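Local coordinates for protein putative enoyl-CoA hydratase/isomerase (Bordetella parapertussis, PDB 3ISA) that probably acts on acyl-CoA thioesters as an enoyl-CoA hydratase or isomerase of the crotonase-like family, at residues D[89-94]-D[114-119]; D[143-148]-D[218-223]; D[147-152]-D[212-217]. One frame throughout, in Å; residues are numbered along the deposited sequence.

Contact 1: D[89-94]-D[114-119]; sequences MLLQRV and VDLFAA
Helices 77-95 and 112-119 run side by side near the centre of the crotonase-like fold, the axes of their segments 89-94 and 114-119 nearly parallel at 21° and 9.0 Å apart. The tight part is Leu91. Its CG stands beside the backbone N (chi1 -61°) and, with CD1 anti to CA, both methyls reach the facing helix: CD2 lands on the backbone of Leu116, 3.5 Å from Leu116 CA and closer than usual van der Waals contact, while CD1 rests on Asp115 CB at 3.7 Å. One turn on, the packing slackens. Val94 straddles its neighbours with two methyls, CG1 lying 3.9 Å from Ala119 CB and CG2 4.1 Å from Leu116 CD1, where the two side chains cross at about a right angle. Past Val94, a water 2.7 Å from Val94 O, also in reach of Ala119 O, can donate to these carbonyls. Helix 33-48 packs on Val94 through Val43, and Arg146 of helix 144-151 touches Leu91. The five touching residues are all buried, and what joins their side chains is aliphatic carbon alone, so the two helices are held here by shape and apolar burial, with polar linkage confined to the water between backbone carbonyls.

Contact 2: D[143-148]-D[218-223]; sequences GTRRFR and DADLAA
The guanidinium of Arg145 carries Ala219 CB over one face, 3.4 Å above the plane and offset toward the rim, while Asp220 OD1 and a water lie in the plane at its edge. The Arg146 guanidinium has one water above its centre and another at its edge, and one face of the Arg148 guanidinium takes Arg145 CG, offset toward the rim. Arg145 reaches over with CG beside the backbone N and an extended chain from CG to NE, so that NH1 donates to Asp220 OD1 at 3.0 Å along a fairly straight path of 161°. The bond uses the anti lone pair of OD1, and the guanidinium and carboxylate planes are nearly coplanar. Arg146 takes the other oxygen differently: its chain bends at chi3, and Arg146 NH1 stands 3.5 Å from Asp220 OD2 with the planes 84° apart, a salt bridge of charges in which no N-H points at the oxygen. A water bridges this pair, accepting from Arg146 NH1 and donating to Asp220 OD2 at 2.7 Å. Another water ties Arg145 N to Asp220 OD1. Two arginines around one buried aspartate would be expected to keep it ionised. Glu88 of helix 77-95 forms a salt bridge with Arg146 NH1, and His216 hydrogen-bonds Asp220 OD2 through ND1. The network thus pins the start of helix 144-151 to helix 217-229; the segments 144-148 and 218-223 run at 133° to each other, with helix 77-95 alongside and Val211 of a third subunit packing on Arg145.

Contact 3: D[147-152]-D[212-217]; sequences FRDIVG and LRDDHD
A histidine-carboxylate hydrogen bond joins the second half of helix 144-151 to the loop between helices 202-212 and 217-229, at the surface of the crotonase-like domain. His216 is the N-cap residue of helix 217-229, and Asp149 meets it tip to tip. His216 NE2 donates to Asp149 OD2 at 2.4 Å, a very short bond with an angle of 166°. The oxygen lies in the plane of the imidazole, but the nitrogen approaches from above the carboxylate plane, and the two planes are 66° apart. Chi1 of His216, 35°, puts CG in the crowded position between the backbone N and carbonyl carbon, with Asp214 O over one face of the ring. ND1 is hydrogen-bonded to Asp220 OD2, presumably as donor, and two carboxylates at the two nitrogens would be expected to stabilise the imidazolium form. The other oxygen of Asp149 is held by its neighbour: Arg148, bent at chi3, turns NE and NH2 side-on to the single atom OD1, with Arg148 NH2 at 3.0 Å on its syn lone pair. Asp214 adds a like charge, its OD2 only 3.5 Å from Asp149 OD2, a repulsion that the histidine and arginine probably offset. In the loop, one of two conformers of Arg213 meets Asp217 end-on, Arg213 NH2 to Asp217 OD1 at 2.6 Å. The loop closes in an Asx turn, where Asp215 OD1 accepts from Asp217 N at 3.0 Å, nearly along the oxygen's C-O axis.

Contacts 2 and 3 share helix 144-151, and their centres lie about 9 Å apart. His216 couples them, bonding to a carboxylate of each, while His216 CE1 packs 3.4 Å from Arg145 CB. Contact 1, centred about 11 Å from contact 2 and 12 Å from contact 3, is the inner, apolar layer. Leu91 CB touches Arg146 NH2 at 3.5 Å, and Gln92 NE2 probably donates to Asp217 O at 2.9 Å. Polarity thus grows outward from the buried helix pair to the charged surface loop, and all three contacts touch the second subunit.

Contact 1: D[89-94]-D[114-119]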
loop_
_atom_site.group_PDB
_atom_site.type_symbol
_atom_site.label_atom_id
_atom_site.label_comp_id
_atom_site.label_asym_id
_atom_site.label_seq_id
_atom_site.Cartn_x
_atom_site.Cartn_y
_atom_site.Cartn_z
ATOM N N MET D 89 11.888 18.995 4.484
ATOM C CA MET D 89 12.153 18.258 5.706
ATOM C C MET D 89 11.504 18.979 6.919
ATOM O O MET D 89 10.864 18.345 7.764
ATOM C CB MET D 89 13.653 17.977 5.876
ATOM C CG MET D 89 14.203 16.915 4.862
ATOM S SD MET D 89 16.010 16.648 4.902
ATOM C CE MET D 89 16.133 15.635 6.355
ATOM N N LEU D 90 11.619 20.303 6.947
ATOM C CA LEU D 90 10.961 21.122 7.955
ATOM C C LEU D 90 9.434 20.960 7.916
ATOM O O LEU D 90 8.807 20.734 8.966
ATOM C CB LEU D 90 11.332 22.601 7.787
ATOM C CG LEU D 90 10.528 23.570 8.675
ATOM C CD1 LEU D 90 10.750 23.335 10.196
ATOM C CD2 LEU D 90 10.774 25.033 8.273
ATOM N N LEU D 91 8.852 21.049 6.722
ATOM C CA LEU D 91 7.390 20.953 6.568
ATOM C C LEU D 91 6.868 19.594 7.069
ATOM O O LEU D 91 5.832 19.505 7.727
ATOM C CB LEU D 91 7.000 21.207 5.102
ATOM C CG LEU D 91 7.384 22.584 4.558
ATOM C CD1 LEU D 91 7.083 22.679 3.067
ATOM C CD2 LEU D 91 6.669 23.676 5.354
ATOM N N GLN D 92 7.625 18.540 6.784
ATOM C CA GLN D 92 7.237 17.212 7.221
ATOM C C GLN D 92 7.315 17.063 8.747
ATOM O O GLN D 92 6.460 16.407 9.354
ATOM C CB GLN D 92 8.067 16.158 6.471
ATOM C CG GLN D 92 7.677 16.101 4.976
ATOM C CD GLN D 92 8.359 14.979 4.219
ATOM O OE1 GLN D 92 9.023 14.114 4.813
ATOM N NE2 GLN D 92 8.183 14.973 2.902
ATOM N N ARG D 93 8.324 17.681 9.365
ATOM C CA ARG D 93 8.461 17.686 10.819
ATOM C C ARG D 93 7.286 18.411 11.476
ATOM O O ARG D 93 6.729 17.923 12.450
ATOM C CB ARG D 93 9.766 18.367 11.227
ATOM C CG ARG D 93 10.959 17.440 11.245
ATOM C CD ARG D 93 12.181 18.243 10.906
ATOM N NE ARG D 93 13.376 17.861 11.654
ATOM C CZ ARG D 93 14.330 17.069 11.188
ATOM N NH1 ARG D 93 15.389 16.818 11.937
ATOM N NH2 ARG D 93 14.233 16.532 9.979
ATOM N N VAL D 94 6.906 19.554 10.915
ATOM C CA VAL D 94 5.751 20.318 11.424
ATOM C C VAL D 94 4.438 19.536 11.191
ATOM O O VAL D 94 3.639 19.352 12.135
ATOM C CB VAL D 94 5.701 21.735 10.819
ATOM C CG1 VAL D 94 4.456 22.513 11.328
ATOM C CG2 VAL D 94 7.003 22.490 11.134
ATOM N N VAL D 114 3.250 29.680 2.559
ATOM C CA VAL D 114 1.917 29.092 2.568
ATOM C C VAL D 114 1.989 27.612 2.957
ATOM O O VAL D 114 1.134 27.133 3.684
ATOM C CB VAL D 114 1.185 29.303 1.196
ATOM C CG1 VAL D 114 -0.253 28.724 1.217
ATOM C CG2 VAL D 114 1.173 30.805 0.826
ATOM N N ASP D 115 3.022 26.897 2.510
ATOM C CA ASP D 115 3.137 25.476 2.869
ATOM C C ASP D 115 3.382 25.256 4.385
ATOM O O ASP D 115 2.869 24.295 4.990
ATOM C CB ASP D 115 4.255 24.828 2.056
ATOM C CG ASP D 115 3.974 24.843 0.556
ATOM O OD1 ASP D 115 2.846 24.474 0.139
ATOM O OD2 ASP D 115 4.878 25.240 -0.202
ATOM N N LEU D 116 4.155 26.154 4.983
ATOM C CA LEU D 116 4.414 26.087 6.416
ATOM C C LEU D 116 3.111 26.272 7.188
ATOM O O LEU D 116 2.821 25.522 8.125
ATOM C CB LEU D 116 5.472 27.116 6.814
ATOM C CG LEU D 116 5.767 27.216 8.324
ATOM C CD1 LEU D 116 6.210 25.857 8.907
ATOM C CD2 LEU D 116 6.825 28.303 8.525
ATOM N N PHE D 117 2.335 27.268 6.763
ATOM C CA PHE D 117 0.992 27.504 7.251
ATOM C C PHE D 117 0.112 26.241 7.106
ATOM O O PHE D 117 -0.517 25.805 8.085
ATOM C CB PHE D 117 0.406 28.695 6.467
ATOM C CG PHE D 117 -0.925 29.160 6.965
ATOM C CD1 PHE D 117 -1.008 29.954 8.106
ATOM C CD2 PHE D 117 -2.097 28.841 6.271
ATOM C CE1 PHE D 117 -2.242 30.387 8.589
ATOM C CE2 PHE D 117 -3.335 29.285 6.730
ATOM C CZ PHE D 117 -3.404 30.071 7.897
ATOM N N ALA D 118 0.118 25.639 5.907
ATOM C CA ALA D 118 -0.657 24.414 5.595
ATOM C C ALA D 118 -0.297 23.217 6.478
ATOM O O ALA D 118 -1.171 22.417 6.823
ATOM C CB ALA D 118 -0.499 24.035 4.104
ATOM N N ALA D 119 0.992 23.107 6.838
ATOM C CA ALA D 119 1.511 22.011 7.669
ATOM C C ALA D 119 0.940 22.036 9.095
ATOM O O ALA D 119 0.969 21.031 9.800
ATOM C CB ALA D 119 3.050 22.060 7.706
HETATM O O HOH W 1 1.018 19.619 12.675
#

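Contact 2: D[143-148]-D[218-223]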
loop_
_atom_site.group_PDB
_atom_site.type_symbol
_atom_site.label_atom_id
_atom_site.label_comp_id
_atom_site.label_asym_id
_atom_site.label_seq_id
_atom_site.Cartn_x
_atom_site.Cartn_y
_atom_site.Cartn_z
ATOM N N GLY D 143 4.731 20.843 -1.332
ATOM C CA GLY D 143 3.506 20.937 -0.516
ATOM C C GLY D 143 2.249 20.471 -1.224
ATOM O O GLY D 143 1.135 20.592 -0.687
ATOM N N THR D 144 2.421 19.908 -2.418
ATOM C CA THR D 144 1.306 19.657 -3.333
ATOM C C THR D 144 0.254 18.706 -2.756
ATOM O O THR D 144 -0.939 19.045 -2.697
ATOM C CB THR D 144 1.831 19.176 -4.728
ATOM O OG1 THR D 144 2.849 20.077 -5.212
ATOM C CG2 THR D 144 0.665 19.079 -5.724
ATOM N N ARG D 145 0.691 17.528 -2.310
ATOM C CA ARG D 145 -0.231 16.529 -1.773
ATOM C C ARG D 145 -0.845 16.951 -0.449
ATOM O O ARG D 145 -2.018 16.653 -0.195
ATOM C CB ARG D 145 0.473 15.188 -1.586
ATOM C CG ARG D 145 0.837 14.507 -2.906
ATOM C CD ARG D 145 1.163 13.049 -2.644
ATOM N NE ARG D 145 1.645 12.363 -3.847
ATOM C CZ ARG D 145 2.895 12.390 -4.291
ATOM N NH1 ARG D 145 3.835 13.108 -3.648
ATOM N NH2 ARG D 145 3.199 11.710 -5.395
ATOM N N ARG D 146 -0.062 17.637 0.391
ATOM C CA ARG D 146 -0.602 18.170 1.657
ATOM C C ARG D 146 -1.683 19.196 1.407
ATOM O O ARG D 146 -2.722 19.194 2.096
ATOM C CB ARG D 146 0.492 18.732 2.576
ATOM C CG ARG D 146 1.312 17.623 3.298
ATOM C CD ARG D 146 2.327 18.189 4.348
ATOM N NE ARG D 146 3.209 19.181 3.730
ATOM C CZ ARG D 146 4.359 18.914 3.106
ATOM N NH1 ARG D 146 4.854 17.677 3.053
ATOM N NH2 ARG D 146 5.040 19.907 2.562
ATOM N N PHE D 147 -1.471 20.060 0.420
ATOM C CA PHE D 147 -2.511 21.024 0.086
ATOM C C PHE D 147 -3.759 20.312 -0.458
ATOM O O PHE D 147 -4.878 20.625 -0.044
ATOM C CB PHE D 147 -1.983 22.095 -0.859
ATOM C CG PHE D 147 -2.973 23.194 -1.151
ATOM C CD1 PHE D 147 -3.367 24.082 -0.152
ATOM C CD2 PHE D 147 -3.494 23.347 -2.440
ATOM C CE1 PHE D 147 -4.284 25.103 -0.431
ATOM C CE2 PHE D 147 -4.391 24.358 -2.734
ATOM C CZ PHE D 147 -4.790 25.236 -1.732
ATOM N N ARG D 148 -3.549 19.304 -1.307
ATOM C CA ARG D 148 -4.620 18.438 -1.798
ATOM C C ARG D 148 -5.452 17.790 -0.671
ATOM O O ARG D 148 -6.682 17.828 -0.708
ATOM C CB ARG D 148 -4.047 17.360 -2.720
ATOM C CG ARG D 148 -5.089 16.356 -3.227
ATOM C CD ARG D 148 -4.394 15.071 -3.592
ATOM N NE ARG D 148 -3.847 14.390 -2.421
ATOM C CZ ARG D 148 -3.031 13.342 -2.497
ATOM N NH1 ARG D 148 -2.671 12.863 -3.690
ATOM N NH2 ARG D 148 -2.581 12.766 -1.388
ATOM N N ASP D 218 7.457 10.198 2.021
ATOM C CA ASP D 218 8.455 9.765 1.040
ATOM C C ASP D 218 8.089 10.183 -0.374
ATOM O O ASP D 218 8.925 10.725 -1.087
ATOM C CB ASP D 218 8.683 8.262 1.122
ATOM C CG ASP D 218 9.537 7.865 2.314
ATOM O OD1 ASP D 218 9.949 8.751 3.085
ATOM O OD2 ASP D 218 9.796 6.659 2.482
ATOM N N ALA D 219 6.831 9.982 -0.750
ATOM C CA ALA D 219 6.335 10.465 -2.037
ATOM C C ALA D 219 6.518 11.975 -2.186
ATOM O O ALA D 219 6.949 12.436 -3.246
ATOM C CB ALA D 219 4.870 10.063 -2.237
ATOM N N ASP D 220 6.180 12.731 -1.132
ATOM C CA ASP D 220 6.357 14.189 -1.127
ATOM C C ASP D 220 7.818 14.660 -1.289
ATOM O O ASP D 220 8.113 15.549 -2.099
ATOM C CB ASP D 220 5.743 14.773 0.138
ATOM C CG ASP D 220 4.232 14.710 0.106
ATOM O OD1 ASP D 220 3.678 14.380 -0.970
ATOM O OD2 ASP D 220 3.602 14.978 1.143
ATOM N N LEU D 221 8.719 14.055 -0.526
ATOM C CA LEU D 221 10.124 14.404 -0.623
ATOM C C LEU D 221 10.713 13.994 -1.983
ATOM O O LEU D 221 11.470 14.772 -2.580
ATOM C CB LEU D 221 10.941 13.844 0.555
ATOM C CG LEU D 221 12.392 14.355 0.554
ATOM C CD1 LEU D 221 12.507 15.894 0.594
ATOM C CD2 LEU D 221 13.178 13.753 1.696
ATOM N N ALA D 222 10.356 12.797 -2.481
ATOM C CA ALA D 222 10.801 12.376 -3.815
ATOM C C ALA D 222 10.358 13.358 -4.905
ATOM O O ALA D 222 11.188 13.793 -5.709
ATOM C CB ALA D 222 10.325 10.966 -4.146
ATOM N N ALA D 223 9.079 13.734 -4.883
ATOM C CA ALA D 223 8.511 14.676 -5.863
ATOM C C ALA D 223 9.218 16.036 -5.804
ATOM O O ALA D 223 9.553 16.611 -6.856
ATOM C CB ALA D 223 7.002 14.838 -5.664
HETATM O O HOH W 2 3.468 16.785 -2.863
HETATM O O HOH W 3 5.971 11.363 -6.145
HETATM O O HOH W 4 2.927 17.579 0.264
HETATM O O HOH W 5 3.878 15.011 3.797
#

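Contact 3: D[147-152]-D[212-217]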
loop_
_atom_site.group_PDB
_atom_site.type_symbol
_atom_site.label_atom_id
_atom_site.label_comp_id
_atom_site.label_asym_id
_atom_site.label_seq_id
_atom_site.Cartn_x
_atom_site.Cartn_y
_atom_site.Cartn_z
ATOM N N PHE D 147 -1.471 20.060 0.420
ATOM C CA PHE D 147 -2.511 21.024 0.086
ATOM C C PHE D 147 -3.759 20.312 -0.458
ATOM O O PHE D 147 -4.878 20.625 -0.044
ATOM C CB PHE D 147 -1.983 22.095 -0.859
ATOM C CG PHE D 147 -2.973 23.194 -1.151
ATOM C CD1 PHE D 147 -3.367 24.082 -0.152
ATOM C CD2 PHE D 147 -3.494 23.347 -2.440
ATOM C CE1 PHE D 147 -4.284 25.103 -0.431
ATOM C CE2 PHE D 147 -4.391 24.358 -2.734
ATOM C CZ PHE D 147 -4.790 25.236 -1.732
ATOM N N ARG D 148 -3.549 19.304 -1.307
ATOM C CA ARG D 148 -4.620 18.438 -1.798
ATOM C C ARG D 148 -5.452 17.790 -0.671
ATOM O O ARG D 148 -6.682 17.828 -0.708
ATOM C CB ARG D 148 -4.047 17.360 -2.720
ATOM C CG ARG D 148 -5.089 16.356 -3.227
ATOM C CD ARG D 148 -4.394 15.071 -3.592
ATOM N NE ARG D 148 -3.847 14.390 -2.421
ATOM C CZ ARG D 148 -3.031 13.342 -2.497
ATOM N NH1 ARG D 148 -2.671 12.863 -3.690
ATOM N NH2 ARG D 148 -2.581 12.766 -1.388
ATOM N N ASP D 149 -4.768 17.244 0.335
ATOM C CA ASP D 149 -5.393 16.561 1.472
ATOM C C ASP D 149 -6.328 17.471 2.261
ATOM O O ASP D 149 -7.325 17.002 2.812
ATOM C CB ASP D 149 -4.328 15.977 2.396
ATOM C CG ASP D 149 -3.642 14.749 1.805
ATOM O OD1 ASP D 149 -4.039 14.258 0.728
ATOM O OD2 ASP D 149 -2.709 14.244 2.439
ATOM N N ILE D 150 -6.001 18.762 2.282
ATOM C CA ILE D 150 -6.804 19.764 2.977
ATOM C C ILE D 150 -8.042 20.173 2.156
ATOM O O ILE D 150 -9.167 20.077 2.652
ATOM C CB ILE D 150 -5.963 21.009 3.318
ATOM C CG1 ILE D 150 -4.864 20.666 4.336
ATOM C CG2 ILE D 150 -6.856 22.193 3.811
ATOM C CD1 ILE D 150 -3.734 21.735 4.407
ATOM N N VAL D 151 -7.824 20.622 0.918
ATOM C CA VAL D 151 -8.870 21.267 0.124
ATOM C C VAL D 151 -9.546 20.354 -0.915
ATOM O O VAL D 151 -10.527 20.757 -1.536
ATOM C CB VAL D 151 -8.340 22.550 -0.596
ATOM C CG1 VAL D 151 -7.767 23.575 0.405
ATOM C CG2 VAL D 151 -7.301 22.173 -1.668
ATOM N N GLY D 152 -9.029 19.137 -1.110
ATOM C CA GLY D 152 -9.565 18.227 -2.114
ATOM C C GLY D 152 -8.839 18.413 -3.443
ATOM O O GLY D 152 -8.363 19.515 -3.747
ATOM N N LEU D 212 -4.401 9.851 12.903
ATOM C CA LEU D 212 -5.178 10.723 12.022
ATOM C C LEU D 212 -4.531 11.084 10.677
ATOM O O LEU D 212 -5.240 11.309 9.694
ATOM C CB LEU D 212 -5.584 12.019 12.743
ATOM C CG LEU D 212 -6.598 11.892 13.894
ATOM C CD1 LEU D 212 -6.774 13.239 14.583
ATOM C CD2 LEU D 212 -7.945 11.338 13.424
ATOM N N ARG D 213 -3.203 11.164 10.643
ATOM C CA ARG D 213 -2.475 11.732 9.503
ATOM C C ARG D 213 -2.362 10.783 8.306
ATOM O O ARG D 213 -2.076 9.597 8.483
ATOM C CB ARG D 213 -1.076 12.169 9.966
ATOM C CG ARG D 213 -0.223 12.827 8.900
ATOM C CD ARG D 213 1.020 13.448 9.501
ATOM N NE ARG D 213 1.779 14.172 8.487
ATOM C CZ ARG D 213 2.972 13.806 8.028
ATOM N NH1 ARG D 213 3.575 12.720 8.505
ATOM N NH2 ARG D 213 3.567 14.538 7.096
ATOM N N ASP D 214 -2.572 11.332 7.098
ATOM C CA ASP D 214 -2.282 10.646 5.829
ATOM C C ASP D 214 -0.782 10.831 5.552
ATOM O O ASP D 214 -0.361 11.894 5.084
ATOM C CB ASP D 214 -3.115 11.269 4.688
ATOM C CG ASP D 214 -3.060 10.459 3.394
ATOM O OD1 ASP D 214 -2.367 9.419 3.355
ATOM O OD2 ASP D 214 -3.731 10.868 2.415
ATOM N N ASP D 215 0.019 9.813 5.839
ATOM C CA ASP D 215 1.456 9.927 5.665
ATOM C C ASP D 215 1.864 9.563 4.226
ATOM O O ASP D 215 1.848 8.394 3.847
ATOM C CB ASP D 215 2.173 9.055 6.708
ATOM C CG ASP D 215 3.680 8.989 6.510
ATOM O OD1 ASP D 215 4.244 9.799 5.745
ATOM O OD2 ASP D 215 4.312 8.107 7.134
ATOM N N HIS D 216 2.217 10.576 3.437
ATOM C CA HIS D 216 2.882 10.361 2.139
ATOM C C HIS D 216 4.204 11.142 2.073
ATOM O O HIS D 216 4.535 11.736 1.039
ATOM C CB HIS D 216 1.945 10.687 0.956
ATOM C CG HIS D 216 1.021 11.831 1.226
ATOM N ND1 HIS D 216 1.452 13.139 1.265
ATOM C CD2 HIS D 216 -0.302 11.862 1.509
ATOM C CE1 HIS D 216 0.435 13.927 1.564
ATOM N NE2 HIS D 216 -0.642 13.178 1.709
ATOM N N ASP D 217 4.957 11.110 3.181
ATOM C CA ASP D 217 6.215 11.861 3.331
ATOM C C ASP D 217 7.262 11.496 2.255
ATOM O O ASP D 217 7.870 12.377 1.654
ATOM C CB ASP D 217 6.812 11.681 4.746
ATOM C CG ASP D 217 6.058 12.478 5.826
ATOM O OD1 ASP D 217 5.252 13.369 5.496
ATOM O OD2 ASP D 217 6.299 12.228 7.029
#